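Local coordinates for molybdenum cofactor carrier protein (Chlamydomonas reinhardtii, PDB 2IZ6) that probably binds the molybdenum cofactor and carries it in protected form between its synthesis and the enzymes that use it, at residues A[135-140]-A[162-167]. Numbering follows the deposited sequence.
Sequences VLLGTQ and AGAIAA
A167, whose methyl meets V135 across the contact, is tied into its helix by a regular i to i-4 bond in which its backbone N donates to G163 O at 2.9 Å. With such bonds occupying the backbone here, the helix turns hydrocarbon toward strand 135-137. V135 does most of the work from the strand. Its CG1 lies anti to the backbone N (chi1 -178°), which splits the two methyls between neighbouring turns of the helix. V135 CG1 comes to 3.9 Å from A164 CB, and V135 CG2 to 4.0 Å from A167 CB. A beta-branched valine suits an inner strand and here serves two partners at once. A164 and A167, three residues apart, both turn their methyls to the strand, and their small size lets the backbones come close: the CA atoms of V135 and A164 are only 6.5 Å apart. L137, two residues along the strand and on the same face as V135, has the longer chain needed to send L137 CD2 to A164 CB, a looser touch at 4.3 Å, so that A164 meets both strand residues. Strand and helix run almost exactly antiparallel, at 175°, as expected where a helix returns over a parallel Rossmann-like sheet. Strand 134-137 is bonded between strands 110-114 and 155-158; helix 161-173 follows the latter, and A164 also rests on A158. L136 faces the other side of the sheet, whereas L137 touches M33 and I165 touches L37, joining this layer to the adjacent helix 28-43.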
loop_
_atom_site.group_PDB
_atom_site.type_symbol
_atom_site.label_atom_id
_atom_site.label_comp_id
_atom_site.label_asym_id
_atom_site.label_seq_id
_atom_site.Cartn_x
_atom_site.Cartn_y
_atom_site.Cartn_z
ATOM N N VAL A 135 -10.859 -19.936 -8.235
ATOM C CA VAL A 135 -11.752 -20.486 -9.242
ATOM C C VAL A 135 -11.797 -19.656 -10.539
ATOM O O VAL A 135 -12.003 -18.457 -10.460
ATOM C CB VAL A 135 -13.184 -20.680 -8.688
ATOM C CG1 VAL A 135 -14.084 -21.299 -9.724
ATOM C CG2 VAL A 135 -13.201 -21.563 -7.471
ATOM N N LEU A 136 -11.429 -20.270 -11.670
ATOM C CA LEU A 136 -11.365 -19.582 -12.935
ATOM C C LEU A 136 -12.574 -19.930 -13.761
ATOM O O LEU A 136 -12.719 -21.070 -14.203
ATOM C CB LEU A 136 -10.083 -19.998 -13.669
ATOM C CG LEU A 136 -8.749 -19.734 -12.972
ATOM C CD1 LEU A 136 -7.574 -20.203 -13.897
ATOM C CD2 LEU A 136 -8.595 -18.290 -12.575
ATOM N N LEU A 137 -13.392 -18.915 -14.043
ATOM C CA LEU A 137 -14.651 -19.062 -14.805
ATOM C C LEU A 137 -14.570 -18.150 -16.034
ATOM O O LEU A 137 -14.340 -16.960 -15.929
ATOM C CB LEU A 137 -15.866 -18.712 -13.952
ATOM C CG LEU A 137 -17.244 -18.689 -14.669
ATOM C CD1 LEU A 137 -17.538 -20.075 -15.161
ATOM C CD2 LEU A 137 -18.333 -18.167 -13.677
ATOM N N GLY A 138 -14.741 -18.747 -17.184
ATOM C CA GLY A 138 -14.770 -17.991 -18.453
ATOM C C GLY A 138 -13.456 -17.370 -18.846
ATOM O O GLY A 138 -13.425 -16.332 -19.525
ATOM N N THR A 139 -12.354 -17.979 -18.394
ATOM C CA THR A 139 -10.997 -17.558 -18.773
ATOM C C THR A 139 -10.562 -18.432 -19.980
ATOM O O THR A 139 -11.039 -19.512 -20.173
ATOM C CB THR A 139 -9.986 -17.581 -17.573
ATOM O OG1 THR A 139 -9.619 -18.919 -17.183
ATOM C CG2 THR A 139 -10.571 -16.851 -16.345
ATOM N N GLN A 140 -9.635 -17.988 -20.766
ATOM C CA GLN A 140 -9.357 -18.775 -21.955
ATOM C C GLN A 140 -8.365 -19.875 -21.610
ATOM O O GLN A 140 -7.799 -19.881 -20.495
ATOM C CB GLN A 140 -8.920 -17.857 -23.093
ATOM C CG GLN A 140 -10.113 -16.959 -23.660
ATOM C CD GLN A 140 -11.377 -17.741 -24.103
ATOM O OE1 GLN A 140 -11.294 -18.728 -24.839
ATOM N NE2 GLN A 140 -12.546 -17.284 -23.657
ATOM N N ALA A 162 -22.753 -22.833 -12.106
ATOM C CA ALA A 162 -22.924 -23.977 -11.197
ATOM C C ALA A 162 -21.628 -24.667 -10.739
ATOM O O ALA A 162 -21.485 -24.973 -9.564
ATOM C CB ALA A 162 -23.854 -25.042 -11.838
ATOM N N GLY A 163 -20.707 -24.905 -11.663
ATOM C CA GLY A 163 -19.450 -25.533 -11.344
ATOM C C GLY A 163 -18.606 -24.698 -10.420
ATOM O O GLY A 163 -17.964 -25.237 -9.484
ATOM N N ALA A 164 -18.591 -23.410 -10.666
ATOM C CA ALA A 164 -17.889 -22.456 -9.801
ATOM C C ALA A 164 -18.406 -22.467 -8.384
ATOM O O ALA A 164 -17.652 -22.547 -7.416
ATOM C CB ALA A 164 -17.930 -21.018 -10.449
ATOM N N ILE A 165 -19.738 -22.427 -8.219
ATOM C CA ILE A 165 -20.373 -22.465 -6.929
ATOM C C ILE A 165 -20.082 -23.783 -6.202
ATOM O O ILE A 165 -19.791 -23.825 -5.037
ATOM C CB ILE A 165 -21.892 -22.161 -7.060
ATOM C CG1 ILE A 165 -22.113 -20.715 -7.532
ATOM C CG2 ILE A 165 -22.662 -22.507 -5.753
ATOM C CD1 ILE A 165 -21.741 -19.633 -6.461
ATOM N N ALA A 166 -20.166 -24.894 -6.932
ATOM C CA ALA A 166 -19.839 -26.183 -6.351
ATOM C C ALA A 166 -18.426 -26.226 -5.883
ATOM O O ALA A 166 -18.168 -26.789 -4.815
ATOM C CB ALA A 166 -20.106 -27.301 -7.393
ATOM N N ALA A 167 -17.485 -25.647 -6.644
ATOM C CA ALA A 167 -16.053 -25.600 -6.228
ATOM C C ALA A 167 -15.886 -24.795 -4.934
ATOM O O ALA A 167 -15.234 -25.239 -3.981
ATOM C CB ALA A 167 -15.188 -25.056 -7.331
#